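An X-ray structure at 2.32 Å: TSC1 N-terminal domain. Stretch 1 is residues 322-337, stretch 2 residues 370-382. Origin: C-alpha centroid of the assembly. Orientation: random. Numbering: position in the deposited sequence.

Stretch 1 (322-337) YLPEYFTILYGLYPIN
Stretch 2 370-382: ERFRKQHLLHPNF

Stretch 1 is a helix from L323 to L333, then Y334 at phi/psi -135/70, then a new helix from P335. Stretch 2 ends a helix at R373, makes a type I turn from R373 to H376, runs extended through H379, and enters a 3-10 segment at P380. The two run in the same direction: CA of P324 lies 6.9 Å from CA of F372, CA of T328 7.8 Å from CA of H376, and CA of I336 6.9 Å from CA of F382.

P324 CB packs 3.6 Å from F372 CE1. F327 (chi1 t) points toward stretch 2; F372 CB (chi1 m) sits over its ring face, 3.6 Å from F327 CG. T328 OG1 (chi1 m) hydrogen-bonds H376 NE2 at 2.6 Å; either may donate. H376 ND1 donates to F372 O at 2.9 Å, which fixes the imidazole (chi1 m, chi2 79°). Y331 (chi1 t, chi2 77°) reaches the extended backbone, where its OH donates to L377 O at 2.6 Å. H379 (chi1 t) presents its ring edge to the Y331 face, and its NE2 donates to G332 O at 2.9 Å. P335 CG covers the H379 ring face, 3.3 Å from H379 CG. I336 (m, t) lays CG1 over the F382 face, 3.8 Å from F382 CE1.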

# COMPACT_ATOMS: atom_id res chain seq x y z
N TYR B 322 17.77 -7.71 -7.31
CA TYR B 322 16.43 -8.02 -7.79
C TYR B 322 15.49 -8.46 -6.68
O TYR B 322 14.36 -8.89 -6.97
CB TYR B 322 16.49 -9.09 -8.88
CG TYR B 322 15.56 -8.83 -10.04
CD1 TYR B 322 15.77 -7.76 -10.89
CD2 TYR B 322 14.48 -9.67 -10.29
CE1 TYR B 322 14.92 -7.52 -11.96
CE2 TYR B 322 13.63 -9.44 -11.36
CZ TYR B 322 13.86 -8.36 -12.19
OH TYR B 322 13.01 -8.12 -13.25
N LEU B 323 15.91 -8.37 -5.42
CA LEU B 323 15.03 -8.74 -4.31
C LEU B 323 13.73 -7.93 -4.26
O LEU B 323 12.68 -8.54 -4.00
CB LEU B 323 15.79 -8.61 -2.99
CG LEU B 323 15.02 -9.00 -1.72
CD1 LEU B 323 14.56 -10.45 -1.80
CD2 LEU B 323 15.86 -8.77 -0.48
N PRO B 324 13.72 -6.60 -4.48
CA PRO B 324 12.43 -5.89 -4.45
C PRO B 324 11.42 -6.41 -5.46
O PRO B 324 10.23 -6.52 -5.14
CB PRO B 324 12.83 -4.44 -4.75
CG PRO B 324 14.24 -4.34 -4.31
CD PRO B 324 14.85 -5.67 -4.61
N GLU B 325 11.87 -6.74 -6.67
CA GLU B 325 10.96 -7.30 -7.67
C GLU B 325 10.45 -8.67 -7.24
O GLU B 325 9.33 -9.06 -7.61
CB GLU B 325 11.65 -7.38 -9.03
CG GLU B 325 12.02 -6.03 -9.63
CD GLU B 325 13.29 -5.43 -9.05
OE1 GLU B 325 13.80 -5.98 -8.05
OE2 GLU B 325 13.77 -4.42 -9.59
N TYR B 326 11.24 -9.42 -6.47
CA TYR B 326 10.79 -10.72 -5.99
C TYR B 326 9.68 -10.56 -4.95
O TYR B 326 8.72 -11.33 -4.94
CB TYR B 326 11.97 -11.50 -5.41
CG TYR B 326 11.65 -12.93 -5.04
CD1 TYR B 326 10.94 -13.75 -5.91
CD2 TYR B 326 12.07 -13.47 -3.83
CE1 TYR B 326 10.65 -15.06 -5.59
CE2 TYR B 326 11.78 -14.78 -3.50
CZ TYR B 326 11.08 -15.57 -4.38
OH TYR B 326 10.79 -16.87 -4.05
N PHE B 327 9.81 -9.57 -4.07
CA PHE B 327 8.72 -9.26 -3.14
C PHE B 327 7.44 -8.92 -3.90
O PHE B 327 6.35 -9.37 -3.54
CB PHE B 327 9.13 -8.10 -2.23
CG PHE B 327 8.10 -7.76 -1.17
CD1 PHE B 327 7.01 -6.96 -1.47
CD2 PHE B 327 8.25 -8.23 0.13
CE1 PHE B 327 6.07 -6.65 -0.50
CE2 PHE B 327 7.32 -7.91 1.10
CZ PHE B 327 6.23 -7.13 0.79
N THR B 328 7.57 -8.12 -4.97
CA THR B 328 6.39 -7.69 -5.72
C THR B 328 5.67 -8.88 -6.35
O THR B 328 4.44 -8.96 -6.30
CB THR B 328 6.81 -6.68 -6.80
OG1 THR B 328 7.22 -5.46 -6.17
CG2 THR B 328 5.65 -6.40 -7.75
N ILE B 329 6.42 -9.81 -6.93
CA ILE B 329 5.78 -10.93 -7.62
C ILE B 329 5.18 -11.91 -6.62
O ILE B 329 4.13 -12.50 -6.88
CB ILE B 329 6.77 -11.61 -8.59
CG1 ILE B 329 6.02 -12.50 -9.59
CG2 ILE B 329 7.82 -12.41 -7.85
CD1 ILE B 329 5.03 -11.74 -10.45
N LEU B 330 5.82 -12.10 -5.47
CA LEU B 330 5.25 -12.96 -4.44
C LEU B 330 4.00 -12.33 -3.84
O LEU B 330 2.98 -13.00 -3.66
CB LEU B 330 6.28 -13.24 -3.34
CG LEU B 330 7.50 -14.09 -3.70
CD1 LEU B 330 8.44 -14.19 -2.51
CD2 LEU B 330 7.07 -15.48 -4.16
N TYR B 331 4.07 -11.04 -3.52
CA TYR B 331 2.91 -10.34 -2.98
C TYR B 331 1.80 -10.20 -4.01
O TYR B 331 0.62 -10.19 -3.65
CB TYR B 331 3.34 -8.97 -2.46
CG TYR B 331 2.21 -8.11 -1.92
CD1 TYR B 331 1.66 -8.36 -0.67
CD2 TYR B 331 1.70 -7.06 -2.67
CE1 TYR B 331 0.63 -7.57 -0.18
CE2 TYR B 331 0.67 -6.27 -2.19
CZ TYR B 331 0.14 -6.53 -0.94
OH TYR B 331 -0.88 -5.75 -0.46
N GLY B 332 2.15 -10.09 -5.29
CA GLY B 332 1.13 -9.98 -6.32
C GLY B 332 0.37 -11.26 -6.56
O GLY B 332 -0.82 -11.22 -6.90
N LEU B 333 1.02 -12.41 -6.39
CA LEU B 333 0.41 -13.70 -6.70
C LEU B 333 -0.28 -14.32 -5.49
O LEU B 333 -1.41 -14.80 -5.59
CB LEU B 333 1.47 -14.66 -7.26
CG LEU B 333 2.07 -14.24 -8.60
CD1 LEU B 333 3.04 -15.29 -9.12
CD2 LEU B 333 0.96 -13.98 -9.61
N TYR B 334 0.39 -14.34 -4.33
CA TYR B 334 -0.15 -14.95 -3.12
C TYR B 334 0.10 -14.02 -1.94
O TYR B 334 0.91 -14.30 -1.05
CB TYR B 334 0.47 -16.33 -2.88
CG TYR B 334 0.08 -17.35 -3.92
CD1 TYR B 334 0.83 -17.51 -5.08
CD2 TYR B 334 -1.05 -18.15 -3.75
CE1 TYR B 334 0.47 -18.44 -6.03
CE2 TYR B 334 -1.41 -19.08 -4.70
CZ TYR B 334 -0.65 -19.22 -5.84
OH TYR B 334 -1.01 -20.15 -6.79
N PRO B 335 -0.60 -12.88 -1.89
CA PRO B 335 -0.36 -11.92 -0.80
C PRO B 335 -0.73 -12.44 0.57
O PRO B 335 0.04 -12.26 1.53
CB PRO B 335 -1.24 -10.72 -1.20
CG PRO B 335 -2.32 -11.32 -2.03
CD PRO B 335 -1.66 -12.42 -2.81
N ILE B 336 -1.88 -13.10 0.71
CA ILE B 336 -2.34 -13.54 2.02
C ILE B 336 -1.39 -14.59 2.60
O ILE B 336 -1.07 -14.57 3.79
CB ILE B 336 -3.79 -14.06 1.94
CG1 ILE B 336 -4.70 -12.97 1.37
CG2 ILE B 336 -4.27 -14.50 3.31
CD1 ILE B 336 -6.13 -13.43 1.16
N ASN B 337 -0.94 -15.52 1.76
CA ASN B 337 0.04 -16.50 2.22
C ASN B 337 1.40 -15.86 2.46
O ASN B 337 2.13 -16.29 3.37
CB ASN B 337 0.16 -17.64 1.20
CG ASN B 337 -1.01 -18.60 1.27
OD1 ASN B 337 -0.94 -19.63 1.96
ND2 ASN B 337 -2.08 -18.28 0.57
N GLU B 370 9.67 -3.98 6.12
CA GLU B 370 8.94 -2.71 6.22
C GLU B 370 9.12 -1.86 4.97
O GLU B 370 8.17 -1.23 4.49
CB GLU B 370 9.40 -1.95 7.46
CG GLU B 370 8.69 -2.36 8.74
CD GLU B 370 7.21 -2.03 8.71
OE1 GLU B 370 6.87 -0.83 8.69
OE2 GLU B 370 6.38 -2.97 8.71
N ARG B 371 10.34 -1.83 4.42
CA ARG B 371 10.59 -0.97 3.26
C ARG B 371 9.84 -1.45 2.03
O ARG B 371 9.46 -0.63 1.18
CB ARG B 371 12.09 -0.90 2.96
CG ARG B 371 12.75 -2.24 2.69
CD ARG B 371 14.01 -2.06 1.86
NE ARG B 371 14.77 -3.30 1.73
CZ ARG B 371 15.75 -3.49 0.86
NH1 ARG B 371 16.08 -2.52 0.01
NH2 ARG B 371 16.40 -4.64 0.81
N PHE B 372 9.60 -2.75 1.90
CA PHE B 372 8.79 -3.26 0.80
C PHE B 372 7.30 -3.07 1.07
O PHE B 372 6.53 -2.85 0.13
CB PHE B 372 9.10 -4.73 0.54
CG PHE B 372 10.52 -4.97 0.12
CD1 PHE B 372 11.13 -4.15 -0.81
CD2 PHE B 372 11.25 -6.02 0.67
CE1 PHE B 372 12.44 -4.37 -1.20
CE2 PHE B 372 12.56 -6.24 0.28
CZ PHE B 372 13.16 -5.41 -0.65
N ARG B 373 6.88 -3.16 2.34
CA ARG B 373 5.49 -2.91 2.68
C ARG B 373 5.07 -1.50 2.28
O ARG B 373 3.97 -1.29 1.76
CB ARG B 373 5.26 -3.13 4.17
CG ARG B 373 3.82 -2.91 4.60
CD ARG B 373 3.68 -2.90 6.12
NE ARG B 373 4.43 -1.81 6.74
CZ ARG B 373 4.03 -0.54 6.76
NH1 ARG B 373 2.89 -0.18 6.18
NH2 ARG B 373 4.78 0.39 7.35
N LYS B 374 5.94 -0.52 2.52
CA LYS B 374 5.67 0.87 2.19
C LYS B 374 5.69 1.14 0.69
O LYS B 374 5.51 2.29 0.28
CB LYS B 374 6.69 1.77 2.88
CG LYS B 374 6.70 1.68 4.39
CD LYS B 374 7.72 2.63 4.99
CE LYS B 374 7.85 2.44 6.49
NZ LYS B 374 8.94 3.28 7.05
N GLN B 375 5.92 0.11 -0.13
CA GLN B 375 5.95 0.25 -1.58
C GLN B 375 4.75 -0.38 -2.27
O GLN B 375 4.64 -0.28 -3.50
CB GLN B 375 7.23 -0.37 -2.15
CG GLN B 375 8.51 0.39 -1.85
CD GLN B 375 9.74 -0.35 -2.34
OE1 GLN B 375 9.65 -1.49 -2.79
NE2 GLN B 375 10.89 0.30 -2.25
N HIS B 376 3.84 -1.02 -1.53
CA HIS B 376 2.78 -1.80 -2.14
C HIS B 376 1.42 -1.43 -1.56
O HIS B 376 1.27 -1.31 -0.34
CB HIS B 376 3.04 -3.30 -1.97
CG HIS B 376 4.18 -3.80 -2.80
ND1 HIS B 376 5.50 -3.63 -2.43
CD2 HIS B 376 4.20 -4.46 -3.98
CE1 HIS B 376 6.28 -4.16 -3.35
NE2 HIS B 376 5.52 -4.68 -4.30
N LEU B 377 0.44 -1.28 -2.45
CA LEU B 377 -0.94 -1.03 -2.06
C LEU B 377 -1.56 -2.29 -1.45
O LEU B 377 -1.05 -3.40 -1.60
CB LEU B 377 -1.76 -0.58 -3.26
CG LEU B 377 -1.29 0.68 -3.99
CD1 LEU B 377 -1.92 0.76 -5.37
CD2 LEU B 377 -1.62 1.92 -3.18
N LEU B 378 -2.68 -2.09 -0.76
CA LEU B 378 -3.46 -3.22 -0.28
C LEU B 378 -3.93 -4.09 -1.45
O LEU B 378 -4.45 -3.58 -2.44
CB LEU B 378 -4.67 -2.73 0.52
CG LEU B 378 -5.58 -3.81 1.11
CD1 LEU B 378 -4.85 -4.62 2.17
CD2 LEU B 378 -6.86 -3.20 1.67
N HIS B 379 -3.73 -5.39 -1.32
CA HIS B 379 -4.03 -6.32 -2.41
C HIS B 379 -5.52 -6.64 -2.43
O HIS B 379 -6.14 -6.79 -1.37
CB HIS B 379 -3.23 -7.61 -2.24
CG HIS B 379 -3.12 -8.43 -3.49
ND1 HIS B 379 -4.19 -9.15 -3.99
CD2 HIS B 379 -2.08 -8.66 -4.32
CE1 HIS B 379 -3.80 -9.78 -5.09
NE2 HIS B 379 -2.53 -9.50 -5.31
N PRO B 380 -6.13 -6.72 -3.62
CA PRO B 380 -7.56 -7.07 -3.68
C PRO B 380 -7.90 -8.43 -3.10
O PRO B 380 -9.06 -8.65 -2.73
CB PRO B 380 -7.87 -7.02 -5.19
CG PRO B 380 -6.78 -6.21 -5.79
CD PRO B 380 -5.57 -6.41 -4.94
N ASN B 381 -6.92 -9.34 -3.00
CA ASN B 381 -7.19 -10.65 -2.41
C ASN B 381 -7.67 -10.54 -0.97
O ASN B 381 -8.43 -11.40 -0.50
CB ASN B 381 -5.93 -11.52 -2.48
CG ASN B 381 -5.73 -12.14 -3.84
OD1 ASN B 381 -6.25 -11.65 -4.85
ND2 ASN B 381 -4.97 -13.23 -3.89
N PHE B 382 -7.26 -9.49 -0.27
CA PHE B 382 -7.68 -9.31 1.11
C PHE B 382 -9.17 -9.00 1.22
O PHE B 382 -9.73 -9.09 2.32
CB PHE B 382 -6.85 -8.21 1.78
CG PHE B 382 -5.42 -8.60 2.04
CD1 PHE B 382 -5.10 -9.47 3.07
CD2 PHE B 382 -4.39 -8.11 1.25
CE1 PHE B 382 -3.78 -9.84 3.31
CE2 PHE B 382 -3.08 -8.48 1.48
CZ PHE B 382 -2.78 -9.34 2.51